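Local structure of SnoaL-like domain-containing protein (Burkholderia thailandensis E264, 3EC9) at residues T13-V18 against L83-D88; A35-A40 against G120-F125; I41-M46 against G53-A58; T89-G94 against A112-V117. The protein is of unknown function but has the NTF2-like fold of the SnoaL-like family, whose cone-shaped cavity may bind a small ligand. One frame throughout, in Å; residues are numbered along the deposited sequence. Where two conformers were deposited one is given.

Contact 1 (T13-V18 against L83-D88)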
loop_
_atom_site.group_PDB
_atom_site.type_symbol
_atom_site.label_atom_id
_atom_site.label_comp_id
_atom_site.label_asym_id
_atom_site.label_seq_id
_atom_site.Cartn_x
_atom_site.Cartn_y
_atom_site.Cartn_z
ATOM N N THR B 13 13.498 -14.884 12.203
ATOM C CA THR B 13 13.664 -13.566 11.656
ATOM C C THR B 13 12.307 -12.875 11.627
ATOM O O THR B 13 11.257 -13.521 11.629
ATOM C CB THR B 13 14.203 -13.585 10.251
ATOM O OG1 THR B 13 13.229 -14.195 9.393
ATOM C CG2 THR B 13 15.589 -14.378 10.158
ATOM N N PRO B 14 12.316 -11.538 11.574
ATOM C CA PRO B 14 11.034 -10.857 11.293
ATOM C C PRO B 14 10.234 -11.367 10.113
ATOM O O PRO B 14 9.006 -11.470 10.176
ATOM C CB PRO B 14 11.475 -9.389 11.088
ATOM C CG PRO B 14 12.698 -9.245 12.026
ATOM C CD PRO B 14 13.412 -10.584 11.871
ATOM N N TYR B 15 10.914 -11.672 9.001
ATOM C CA TYR B 15 10.248 -12.254 7.849
ATOM C C TYR B 15 9.457 -13.526 8.236
ATOM O O TYR B 15 8.303 -13.729 7.848
ATOM C CB TYR B 15 11.299 -12.574 6.753
ATOM C CG TYR B 15 10.782 -13.261 5.497
ATOM C CD1 TYR B 15 10.578 -14.625 5.474
ATOM C CD2 TYR B 15 10.515 -12.531 4.337
ATOM C CE1 TYR B 15 10.113 -15.281 4.360
ATOM C CE2 TYR B 15 10.052 -13.167 3.202
ATOM C CZ TYR B 15 9.839 -14.548 3.216
ATOM O OH TYR B 15 9.354 -15.191 2.079
ATOM N N GLN B 16 10.131 -14.425 8.949
ATOM C CA GLN B 16 9.510 -15.694 9.377
ATOM C C GLN B 16 8.340 -15.472 10.316
ATOM O O GLN B 16 7.276 -16.114 10.197
ATOM C CB GLN B 16 10.573 -16.567 10.026
ATOM C CG GLN B 16 11.591 -17.118 9.040
ATOM C CD GLN B 16 12.657 -17.921 9.727
ATOM O OE1 GLN B 16 13.380 -17.380 10.537
ATOM N NE2 GLN B 16 12.710 -19.237 9.482
ATOM N N ILE B 17 8.515 -14.548 11.255
ATOM C CA ILE B 17 7.464 -14.195 12.197
ATOM C C ILE B 17 6.207 -13.694 11.452
ATOM O O ILE B 17 5.076 -14.050 11.759
ATOM C CB ILE B 17 7.965 -13.133 13.210
ATOM C CG1 ILE B 17 9.027 -13.795 14.100
ATOM C CG2 ILE B 17 6.812 -12.519 14.096
ATOM C CD1 ILE B 17 9.815 -12.851 15.037
ATOM N N VAL B 18 6.417 -12.826 10.462
ATOM C CA VAL B 18 5.296 -12.306 9.680
ATOM C C VAL B 18 4.710 -13.389 8.787
ATOM O O VAL B 18 3.502 -13.538 8.708
ATOM C CB VAL B 18 5.737 -11.069 8.861
ATOM C CG1 VAL B 18 4.663 -10.647 7.813
ATOM C CG2 VAL B 18 6.060 -9.922 9.817
ATOM N N LEU B 83 6.369 -11.386 -0.453
ATOM C CA LEU B 83 6.749 -11.021 0.900
ATOM C C LEU B 83 8.187 -10.528 0.839
ATOM O O LEU B 83 9.098 -11.271 0.486
ATOM C CB LEU B 83 6.587 -12.180 1.874
ATOM C CG LEU B 83 6.671 -11.830 3.367
ATOM C CD1 LEU B 83 5.546 -10.863 3.760
ATOM C CD2 LEU B 83 6.636 -13.124 4.204
ATOM N N HIS B 84 8.376 -9.244 1.147
ATOM C CA HIS B 84 9.648 -8.592 0.928
ATOM C C HIS B 84 10.343 -8.389 2.253
ATOM O O HIS B 84 9.789 -7.789 3.170
ATOM C CB HIS B 84 9.479 -7.251 0.217
ATOM C CG HIS B 84 8.729 -7.336 -1.078
ATOM N ND1 HIS B 84 9.177 -8.073 -2.159
ATOM C CD2 HIS B 84 7.500 -6.882 -1.406
ATOM C CE1 HIS B 84 8.266 -7.995 -3.124
ATOM N NE2 HIS B 84 7.247 -7.267 -2.696
ATOM N N ASP B 85 11.564 -8.905 2.342
ATOM C CA ASP B 85 12.350 -8.899 3.571
ATOM C C ASP B 85 13.232 -7.657 3.585
ATOM O O ASP B 85 14.258 -7.635 2.924
ATOM C CB ASP B 85 13.205 -10.199 3.600
ATOM C CG ASP B 85 13.918 -10.418 4.918
ATOM O OD1 ASP B 85 13.976 -9.500 5.736
ATOM O OD2 ASP B 85 14.461 -11.544 5.140
ATOM N N ALA B 86 12.868 -6.643 4.389
ATOM C CA ALA B 86 13.699 -5.439 4.588
ATOM C C ALA B 86 14.248 -5.436 6.034
ATOM O O ALA B 86 14.383 -4.394 6.698
ATOM C CB ALA B 86 12.859 -4.161 4.289
ATOM N N GLY B 87 14.537 -6.614 6.559
ATOM C CA GLY B 87 15.230 -6.714 7.845
ATOM C C GLY B 87 14.261 -6.686 9.006
ATOM O O GLY B 87 13.477 -7.628 9.197
ATOM N N ASP B 88 14.231 -5.581 9.736
ATOM C CA ASP B 88 13.264 -5.438 10.815
ATOM C C ASP B 88 11.891 -5.079 10.299
ATOM O O ASP B 88 10.899 -5.218 11.020
ATOM C CB ASP B 88 13.704 -4.375 11.802
ATOM C CG ASP B 88 14.975 -4.773 12.558
ATOM O OD1 ASP B 88 15.220 -5.992 12.699
ATOM O OD2 ASP B 88 15.708 -3.846 12.974
HETATM O O HOH W 1 14.787 -13.076 7.203
HETATM O O HOH W 2 13.619 -10.253 8.393
HETATM O O HOH W 3 9.653 -14.128 -0.262
#
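Tyr15 CG stands anti to its backbone N (chi1 177°) and Leu83 CG likewise (chi1 -167°), which brings Leu83 CG within 3.6 Å of Tyr15 CE2. Leu83 CD2 sits over one face of the phenol, 3.8 Å from the Tyr15 ring centroid and 20° off its normal, a CH-pi contact displaced toward the rim nearest Tyr15 CE2 and CZ. Leu83 O comes to the ring edge, in its plane, 3.4 Å from Tyr15 CE2. Val18 CG1 touches Leu83 CD1. The first turn of helix 14-26 is here laid against the end of strand 73-86, outermost in the NTF2-like sheet within this chain, and its turn into strand 89-100. Thr13 and Gln16 form the capping box that starts the helix, with Gln16 N donating to Thr13 OG1 at 3.1 Å. On the strand side Asp85 OD1 accepts from Gly87 N at 3.1 Å, an Asx turn. Water links the segments: one molecule donates to Asp85 OD1 and Gly87 O while accepting from Tyr15 N, another joins Thr13 OG1 to Asp85 OD2, and a third bridges Tyr15 OH and Leu83 O. Pro14 CB rests 3.3 Å from Gly87 O, and its ring also packs on Val90 and Val117.

Contact 2 (A35-A40 against G120-F125); sequences ADIAPA and GKIVHF
The charged ends of Asp36 and Lys121 are linked through water, not directly: Asp36 OD1 stays 4.9 Å from Lys121 NZ, and one water donates to the carboxylate oxygen while accepting from the ammonium. A second water accepts from Lys121 NZ and donates to Ala35 O and Ile37 O. Lys121 bends at chi2 (-74°), which lays its CD 3.5 Å from Asp36 O. Asp36 O takes the hydrogen bond from Ile122 N at 2.7 Å, and Ile122 O in turn accepts from Ala38 N at 2.9 Å. The two bonds flank Ile37, which forms a parallel bridge with Ile122, joining the short strand 37-38 to the start of strand 121-129 in the NTF2-like fold. Ile37 CD1 reaches Ile122 CG2 at 4.0 Å, on the side where Ile37 also touches Trp43 and Ile122 touches Trp115. Ala38 CB meets Val123 CG1 at 3.7 Å. A classic beta bulge sets Val123 and His124 opposite the single residue Arg116; the other segment bends away at Pro39 and Ala40, where a water donates to Ala40 O and Val123 O. Hydrated charge at the surface adjoins apolar packing inside, and the ammonium probably offsets part of the aspartate charge through solvent.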
loop_
_atom_site.group_PDB
_atom_site.type_symbol
_atom_site.label_atom_id
_atom_site.label_comp_id
_atom_site.label_asym_id
_atom_site.label_seq_id
_atom_site.Cartn_x
_atom_site.Cartn_y
_atom_site.Cartn_z
ATOM N N ALA B 35 -0.041 -14.408 18.348
ATOM C CA ALA B 35 0.968 -14.970 19.294
ATOM C C ALA B 35 2.190 -14.058 19.454
ATOM O O ALA B 35 2.773 -13.992 20.569
ATOM C CB ALA B 35 1.418 -16.350 18.872
ATOM N N ASP B 36 2.608 -13.388 18.358
ATOM C CA ASP B 36 3.827 -12.584 18.378
ATOM C C ASP B 36 3.539 -11.074 18.420
ATOM O O ASP B 36 4.451 -10.260 18.239
ATOM C CB ASP B 36 4.739 -12.915 17.199
ATOM C CG ASP B 36 5.181 -14.360 17.209
ATOM O OD1 ASP B 36 5.686 -14.833 18.277
ATOM O OD2 ASP B 36 5.012 -15.020 16.169
ATOM N N ILE B 37 2.279 -10.710 18.675
ATOM C CA ILE B 37 1.904 -9.309 18.773
ATOM C C ILE B 37 2.454 -8.715 20.068
ATOM O O ILE B 37 2.191 -9.229 21.166
ATOM C CB ILE B 37 0.372 -9.159 18.685
ATOM C CG1 ILE B 37 -0.124 -9.595 17.310
ATOM C CG2 ILE B 37 -0.111 -7.720 18.906
ATOM C CD1 ILE B 37 0.216 -8.676 16.079
ATOM N N ALA B 38 3.170 -7.601 19.938
ATOM C CA ALA B 38 3.754 -6.941 21.125
ATOM C C ALA B 38 2.681 -6.243 21.942
ATOM O O ALA B 38 1.644 -5.786 21.426
ATOM C CB ALA B 38 4.790 -5.931 20.712
ATOM N N PRO B 39 2.902 -6.162 23.256
ATOM C CA PRO B 39 2.080 -5.310 24.107
ATOM C C PRO B 39 1.961 -3.892 23.545
ATOM O O PRO B 39 0.910 -3.260 23.642
ATOM C CB PRO B 39 2.887 -5.256 25.393
ATOM C CG PRO B 39 3.566 -6.583 25.460
ATOM C CD PRO B 39 3.923 -6.909 24.025
ATOM N N ALA B 40 3.051 -3.404 22.968
ATOM C CA ALA B 40 3.133 -2.041 22.466
ATOM C C ALA B 40 2.659 -1.932 20.994
ATOM O O ALA B 40 2.906 -0.935 20.352
ATOM C CB ALA B 40 4.577 -1.558 22.589
ATOM N N GLY B 120 11.694 -9.845 18.470
ATOM C CA GLY B 120 10.867 -11.012 18.238
ATOM C C GLY B 120 9.363 -10.812 18.267
ATOM O O GLY B 120 8.607 -11.791 18.201
ATOM N N LYS B 121 8.931 -9.560 18.407
ATOM C CA LYS B 121 7.507 -9.259 18.469
ATOM C C LYS B 121 7.123 -8.256 17.381
ATOM O O LYS B 121 7.847 -7.281 17.067
ATOM C CB LYS B 121 7.139 -8.648 19.804
ATOM C CG LYS B 121 7.391 -9.546 21.043
ATOM C CD LYS B 121 6.360 -10.648 21.146
ATOM C CE LYS B 121 6.297 -11.276 22.543
ATOM N NZ LYS B 121 5.403 -12.481 22.542
ATOM N N ILE B 122 5.950 -8.475 16.841
ATOM C CA ILE B 122 5.384 -7.527 15.888
ATOM C C ILE B 122 4.932 -6.279 16.651
ATOM O O ILE B 122 4.056 -6.348 17.518
ATOM C CB ILE B 122 4.184 -8.161 15.147
ATOM C CG1 ILE B 122 4.624 -9.358 14.277
ATOM C CG2 ILE B 122 3.455 -7.130 14.273
ATOM C CD1 ILE B 122 3.415 -10.198 13.763
ATOM N N VAL B 123 5.546 -5.144 16.317
ATOM C CA VAL B 123 5.192 -3.856 16.966
ATOM C C VAL B 123 4.412 -2.850 16.093
ATOM O O VAL B 123 3.859 -1.904 16.596
ATOM C CB VAL B 123 6.442 -3.145 17.481
ATOM C CG1 VAL B 123 7.052 -3.931 18.650
ATOM C CG2 VAL B 123 7.450 -2.843 16.410
ATOM N N HIS B 124 4.465 -3.001 14.783
ATOM C CA HIS B 124 3.679 -2.122 13.894
ATOM C C HIS B 124 3.163 -2.916 12.678
ATOM O O HIS B 124 3.857 -3.765 12.106
ATOM C CB HIS B 124 4.474 -0.881 13.424
ATOM C CG HIS B 124 3.632 0.359 13.252
ATOM N ND1 HIS B 124 2.896 0.629 12.116
ATOM C CD2 HIS B 124 3.427 1.409 14.090
ATOM C CE1 HIS B 124 2.263 1.780 12.267
ATOM N NE2 HIS B 124 2.565 2.273 13.457
ATOM N N PHE B 125 1.934 -2.588 12.301
ATOM C CA PHE B 125 1.286 -3.060 11.071
ATOM C C PHE B 125 0.601 -1.855 10.462
ATOM O O PHE B 125 -0.060 -1.073 11.166
ATOM C CB PHE B 125 0.221 -4.112 11.377
ATOM C CG PHE B 125 -0.734 -4.398 10.255
ATOM C CD1 PHE B 125 -1.918 -3.666 10.111
ATOM C CD2 PHE B 125 -0.439 -5.391 9.330
ATOM C CE1 PHE B 125 -2.779 -3.970 9.083
ATOM C CE2 PHE B 125 -1.334 -5.700 8.285
ATOM C CZ PHE B 125 -2.481 -4.992 8.179
HETATM O O HOH W 4 2.974 -11.470 22.408
HETATM O O HOH W 5 6.789 -13.895 20.473
HETATM O O HOH W 6 4.692 0.466 17.973
#

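Contact 3 (I41-M46 against G53-A58); sequences IEWTEM and GTYRSA
Trp43 and Tyr55 form a hydrogen-bonded pair of the antiparallel beta hairpin 41-45/53-55, whose second strand ends the sheet within this chain. Among backbone bonds, Tyr55 N reaches Trp43 O at 2.8 Å and Trp43 N returns a bond to Tyr55 O; the next such pair is Glu45 with Gly53, where Glu45 N meets Gly53 O at 2.9 Å. Between these two pairs Thr44 and Thr54 form a non-hydrogen-bonded one linked by their hydroxyls, OG1 to OG1 at 2.8 Å.

Apolar contacts fall on the other face. Trp43 CD1 nears Tyr55 CD2, and Glu45 CG lies at the edge of the Tyr55 ring, 4.0 Å from CE2. Helix 58-72 packs on this face through Ile61, Asn64 and Val65, while Tyr55 OH bonds to Cys51 O. Ile41 CG2 presses on the backbone at Arg56 C and Ser57 N.

Glu42 OE2 and Arg56 NH2, 4.3 Å apart, are too distant for a salt bridge; a water joins Glu42 OE2 to Arg56 NE.

Within one strand, chi2 (-74°) folds Glu45 CD back, and Glu45 OE2 accepts a hydrogen bond from Trp43 NE1 at 3.0 Å, on the anti side and 25° out of the carboxylate plane.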
loop_
_atom_site.group_PDB
_atom_site.type_symbol
_atom_site.label_atom_id
_atom_site.label_comp_id
_atom_site.label_asym_id
_atom_site.label_seq_id
_atom_site.Cartn_x
_atom_site.Cartn_y
_atom_site.Cartn_z
ATOM N N ILE B 41 1.948 -2.939 20.501
ATOM C CA ILE B 41 1.489 -2.947 19.099
ATOM C C ILE B 41 0.768 -1.652 18.673
ATOM O O ILE B 41 -0.069 -1.153 19.407
ATOM C CB ILE B 41 0.505 -4.151 18.843
ATOM C CG1 ILE B 41 0.141 -4.306 17.360
ATOM C CG2 ILE B 41 -0.749 -4.008 19.694
ATOM C CD1 ILE B 41 1.326 -4.530 16.463
ATOM N N GLU B 42 1.078 -1.153 17.469
ATOM C CA GLU B 42 0.263 -0.177 16.755
ATOM C C GLU B 42 -0.127 -0.801 15.410
ATOM O O GLU B 42 0.724 -1.016 14.558
ATOM C CB GLU B 42 1.035 1.135 16.597
ATOM C CG GLU B 42 1.363 1.763 17.948
ATOM C CD GLU B 42 2.093 3.095 17.851
ATOM O OE1 GLU B 42 2.224 3.646 16.731
ATOM O OE2 GLU B 42 2.526 3.588 18.920
ATOM N N TRP B 43 -1.399 -1.140 15.269
ATOM C CA TRP B 43 -1.931 -1.818 14.092
ATOM C C TRP B 43 -2.937 -0.867 13.431
ATOM O O TRP B 43 -4.016 -0.585 13.968
ATOM C CB TRP B 43 -2.588 -3.110 14.537
ATOM C CG TRP B 43 -3.239 -3.895 13.487
ATOM C CD1 TRP B 43 -4.332 -3.523 12.709
ATOM C CD2 TRP B 43 -2.913 -5.227 13.083
ATOM N NE1 TRP B 43 -4.689 -4.536 11.875
ATOM C CE2 TRP B 43 -3.853 -5.605 12.085
ATOM C CE3 TRP B 43 -1.949 -6.158 13.492
ATOM C CZ2 TRP B 43 -3.831 -6.865 11.454
ATOM C CZ3 TRP B 43 -1.921 -7.424 12.830
ATOM C CH2 TRP B 43 -2.865 -7.748 11.834
ATOM N N THR B 44 -2.543 -0.343 12.278
ATOM C CA THR B 44 -3.303 0.640 11.554
ATOM C C THR B 44 -4.014 0.079 10.284
ATOM O O THR B 44 -3.394 -0.361 9.315
ATOM C CB THR B 44 -2.451 1.849 11.140
ATOM O OG1 THR B 44 -1.896 2.423 12.332
ATOM C CG2 THR B 44 -3.284 2.856 10.349
ATOM N N GLU B 45 -5.335 0.109 10.321
ATOM C CA GLU B 45 -6.186 -0.172 9.169
ATOM C C GLU B 45 -6.339 1.200 8.461
ATOM O O GLU B 45 -6.451 2.246 9.112
ATOM C CB GLU B 45 -7.549 -0.700 9.614
ATOM C CG GLU B 45 -7.487 -2.081 10.253
ATOM C CD GLU B 45 -7.273 -3.164 9.267
ATOM O OE1 GLU B 45 -8.145 -3.394 8.421
ATOM O OE2 GLU B 45 -6.256 -3.853 9.366
HETATM N N MSE B 46 -6.252 1.178 7.130
HETATM C CA MSE B 46 -6.229 2.417 6.369
HETATM C C MSE B 46 -7.457 3.313 6.593
HETATM O O MSE B 46 -8.550 2.823 6.753
HETATM C CB MSE B 46 -6.082 2.096 4.881
HETATM C CG MSE B 46 -5.781 3.257 4.053
HETATM SE SE MSE B 46 -5.388 2.841 2.160
HETATM C CE MSE B 46 -3.528 3.428 1.928
ATOM N N GLY B 53 -8.535 2.692 11.524
ATOM C CA GLY B 53 -8.159 3.096 12.858
ATOM C C GLY B 53 -6.812 2.521 13.261
ATOM O O GLY B 53 -6.241 1.682 12.546
ATOM N N THR B 54 -6.291 2.944 14.414
ATOM C CA THR B 54 -5.064 2.373 15.007
ATOM C C THR B 54 -5.417 1.667 16.305
ATOM O O THR B 54 -6.009 2.274 17.203
ATOM C CB THR B 54 -3.935 3.382 15.215
ATOM O OG1 THR B 54 -3.563 3.917 13.961
ATOM C CG2 THR B 54 -2.723 2.755 15.880
ATOM N N TYR B 55 -5.100 0.374 16.339
ATOM C CA TYR B 55 -5.467 -0.531 17.427
ATOM C C TYR B 55 -4.242 -0.914 18.201
ATOM O O TYR B 55 -3.177 -1.136 17.626
ATOM C CB TYR B 55 -6.174 -1.758 16.844
ATOM C CG TYR B 55 -7.392 -1.342 16.065
ATOM C CD1 TYR B 55 -8.546 -0.945 16.707
ATOM C CD2 TYR B 55 -7.377 -1.235 14.673
ATOM C CE1 TYR B 55 -9.616 -0.489 16.008
ATOM C CE2 TYR B 55 -8.454 -0.830 13.975
ATOM C CZ TYR B 55 -9.587 -0.443 14.639
ATOM O OH TYR B 55 -10.686 0.004 13.936
ATOM N N ARG B 56 -4.399 -1.016 19.516
ATOM C CA ARG B 56 -3.235 -0.979 20.411
ATOM C C ARG B 56 -3.159 -2.198 21.339
ATOM O O ARG B 56 -2.441 -2.174 22.347
ATOM C CB ARG B 56 -3.209 0.344 21.187
ATOM C CG ARG B 56 -3.035 1.556 20.263
ATOM C CD ARG B 56 -2.657 2.792 21.011
ATOM N NE ARG B 56 -1.838 3.645 20.162
ATOM C CZ ARG B 56 -2.308 4.491 19.255
ATOM N NH1 ARG B 56 -3.627 4.638 19.068
ATOM N NH2 ARG B 56 -1.433 5.198 18.524
ATOM N N SER B 57 -3.864 -3.271 20.988
ATOM C CA SER B 57 -3.721 -4.546 21.686
ATOM C C SER B 57 -4.231 -5.621 20.776
ATOM O O SER B 57 -5.032 -5.343 19.864
ATOM C CB SER B 57 -4.545 -4.604 23.004
ATOM O OG SER B 57 -5.952 -4.502 22.774
ATOM N N ALA B 58 -3.776 -6.840 21.032
ATOM C CA ALA B 58 -4.314 -8.006 20.332
ATOM C C ALA B 58 -5.847 -8.089 20.461
ATOM O O ALA B 58 -6.549 -8.317 19.474
ATOM C CB ALA B 58 -3.662 -9.316 20.826
HETATM O O HOH W 7 0.088 -0.499 22.150
HETATM O O HOH W 8 0.609 2.017 20.957
#

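Contact 4 (T89-G94 against A112-V117)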
loop_
_atom_site.group_PDB
_atom_site.type_symbol
_atom_site.label_atom_id
_atom_site.label_comp_id
_atom_site.label_asym_id
_atom_site.label_seq_id
_atom_site.Cartn_x
_atom_site.Cartn_y
_atom_site.Cartn_z
ATOM N N THR B 89 11.838 -4.584 9.064
ATOM C CA THR B 89 10.562 -4.339 8.392
ATOM C C THR B 89 10.340 -5.444 7.364
ATOM O O THR B 89 11.296 -6.001 6.783
ATOM C CB THR B 89 10.494 -2.928 7.717
ATOM O OG1 THR B 89 9.263 -2.768 6.988
ATOM C CG2 THR B 89 11.625 -2.743 6.781
ATOM N N VAL B 90 9.069 -5.779 7.164
ATOM C CA VAL B 90 8.696 -6.827 6.217
ATOM C C VAL B 90 7.469 -6.272 5.484
ATOM O O VAL B 90 6.629 -5.665 6.142
ATOM C CB VAL B 90 8.326 -8.112 6.927
ATOM C CG1 VAL B 90 7.962 -9.256 5.916
ATOM C CG2 VAL B 90 9.473 -8.526 7.876
ATOM N N ILE B 91 7.374 -6.450 4.159
ATOM C CA ILE B 91 6.227 -5.922 3.406
ATOM C C ILE B 91 5.538 -7.078 2.676
ATOM O O ILE B 91 6.124 -7.718 1.794
ATOM C CB ILE B 91 6.650 -4.799 2.393
ATOM C CG1 ILE B 91 7.354 -3.661 3.149
ATOM C CG2 ILE B 91 5.452 -4.271 1.591
ATOM C CD1 ILE B 91 8.867 -3.844 3.429
ATOM N N GLY B 92 4.274 -7.313 3.029
ATOM C CA GLY B 92 3.443 -8.316 2.355
ATOM C C GLY B 92 2.649 -7.644 1.238
ATOM O O GLY B 92 2.271 -6.468 1.372
ATOM N N VAL B 93 2.444 -8.332 0.112
ATOM C CA VAL B 93 1.653 -7.775 -0.980
ATOM C C VAL B 93 0.738 -8.884 -1.440
ATOM O O VAL B 93 1.130 -10.056 -1.499
ATOM C CB VAL B 93 2.528 -7.314 -2.141
ATOM C CG1 VAL B 93 1.639 -6.804 -3.303
ATOM C CG2 VAL B 93 3.578 -6.272 -1.695
ATOM N N GLY B 94 -0.502 -8.556 -1.769
ATOM C CA GLY B 94 -1.396 -9.553 -2.313
ATOM C C GLY B 94 -2.724 -8.951 -2.694
ATOM O O GLY B 94 -2.804 -7.791 -3.055
ATOM N N ALA B 112 -1.014 -3.826 0.110
ATOM C CA ALA B 112 0.288 -4.004 0.724
ATOM C C ALA B 112 0.167 -3.776 2.240
ATOM O O ALA B 112 -0.625 -2.901 2.704
ATOM C CB ALA B 112 1.339 -3.050 0.127
ATOM N N HIS B 113 0.916 -4.578 3.008
ATOM C CA HIS B 113 1.018 -4.472 4.456
ATOM C C HIS B 113 2.466 -4.252 4.854
ATOM O O HIS B 113 3.349 -5.007 4.443
ATOM C CB HIS B 113 0.599 -5.749 5.149
ATOM C CG HIS B 113 -0.765 -6.219 4.794
ATOM N ND1 HIS B 113 -1.057 -7.541 4.564
ATOM C CD2 HIS B 113 -1.937 -5.548 4.701
ATOM C CE1 HIS B 113 -2.345 -7.663 4.306
ATOM N NE2 HIS B 113 -2.909 -6.480 4.420
ATOM N N VAL B 114 2.692 -3.198 5.622
ATOM C CA VAL B 114 4.028 -2.905 6.154
ATOM C C VAL B 114 4.088 -3.266 7.644
ATOM O O VAL B 114 3.246 -2.828 8.440
ATOM C CB VAL B 114 4.427 -1.405 5.966
ATOM C CG1 VAL B 114 5.806 -1.131 6.614
ATOM C CG2 VAL B 114 4.399 -1.025 4.474
ATOM N N TRP B 115 5.030 -4.146 7.972
ATOM C CA TRP B 115 5.183 -4.712 9.312
ATOM C C TRP B 115 6.538 -4.304 9.882
ATOM O O TRP B 115 7.522 -4.261 9.134
ATOM C CB TRP B 115 5.219 -6.239 9.243
ATOM C CG TRP B 115 4.033 -6.904 8.644
ATOM C CD1 TRP B 115 3.812 -7.165 7.319
ATOM C CD2 TRP B 115 2.919 -7.434 9.350
ATOM N NE1 TRP B 115 2.618 -7.843 7.161
ATOM C CE2 TRP B 115 2.040 -8.005 8.393
ATOM C CE3 TRP B 115 2.569 -7.491 10.699
ATOM C CZ2 TRP B 115 0.842 -8.626 8.759
ATOM C CZ3 TRP B 115 1.388 -8.105 11.052
ATOM C CH2 TRP B 115 0.548 -8.655 10.112
ATOM N N ARG B 116 6.596 -4.093 11.195
ATOM C CA ARG B 116 7.867 -3.887 11.910
ATOM C C ARG B 116 7.908 -4.838 13.114
ATOM O O ARG B 116 6.936 -4.951 13.852
ATOM C CB ARG B 116 8.011 -2.430 12.378
ATOM C CG ARG B 116 9.352 -2.127 13.075
ATOM C CD ARG B 116 9.638 -0.613 13.210
ATOM N NE ARG B 116 8.679 0.079 14.076
ATOM C CZ ARG B 116 7.693 0.883 13.668
ATOM N NH1 ARG B 116 7.496 1.140 12.375
ATOM N NH2 ARG B 116 6.902 1.445 14.570
ATOM N N VAL B 117 9.039 -5.533 13.268
ATOM C CA VAL B 117 9.284 -6.453 14.384
ATOM C C VAL B 117 10.449 -5.875 15.188
ATOM O O VAL B 117 11.453 -5.372 14.629
ATOM C CB VAL B 117 9.590 -7.866 13.847
ATOM C CG1 VAL B 117 9.958 -8.861 14.977
ATOM C CG2 VAL B 117 8.387 -8.377 13.065
#
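Trp115 turns the edge of its indole to Val90 on the neighbouring strand. Its CG is anti to its own carbonyl carbon (chi1 -59°), and chi2 (87°) turns the ring so that CD1 faces Val90 O, which lies in the ring plane 3.4 Å from Trp115 CD1. Val90 O also receives the bond from Trp115 N. CB to CB, Val90 and Trp115 are 4.3 Å apart. Trp115 O accepts from Val90 N at 2.9 Å. In one of two conformers of Thr89, with OG1 anti to the backbone N (chi1 176°), Thr89 OG1 donates to Trp115 O at 3.1 Å; this oxygen then has two donors, arriving from opposite faces of its plane. In that conformer Thr89 OG1 also lies 3.8 Å from Val114 CG1.

Strands 89-100 and 106-118 form a long antiparallel hairpin in the curved sheet of the NTF2-like fold. Val90, Trp115, Gly92 and His113 belong to the face that in such folds is the concave one, packed in part by helix 14-26; there Tyr22 OH bonds both Trp115 NE1 and His113 ND1, and Tyr96 OH bonds His113 NE2, so both nitrogens of the imidazole have partners. Gly92 adds no side chain opposite His113, and the pair is held by Gly92 N to His113 O and by His113 N to Gly92 O at 2.8 Å.

The other face carries Ile91 and Val114, which run alongside each other in the same direction, with Ile91 CG1 4.2 Å from Val114 CG2. Here Val93 CG2 meets Ala112 CB at 4.3 Å, and the second subunit packs on this face: its Ile91 on Ile91, its Phe128 on Val93 and Ala112.

All four contacts reach one mixed sheet. Contacts 1 and 4, centres about 8 Å apart, share strand pairing through His84 N to Ile91 O (2.8 Å), and both touch the second subunit. Contact 2 joins contact 4 through Val123 N to Arg116 O (2.8 Å) and contact 3 through Phe125 O to Thr44 N (2.8 Å). Contact 1 touches contact 2 at Ile17 and Ile122, but stays about 9 Å from contact 3 at the nearest atoms. Contacts 3 and 4 meet at Trp43 and Trp115, whose side chains each come about 3 Å from bound glycerol; those of Glu45 and His113 come about 3 and 4 Å from bound acetate (nearest atoms). These ligands probably come from the crystallisation liquor, yet may mark a pocket.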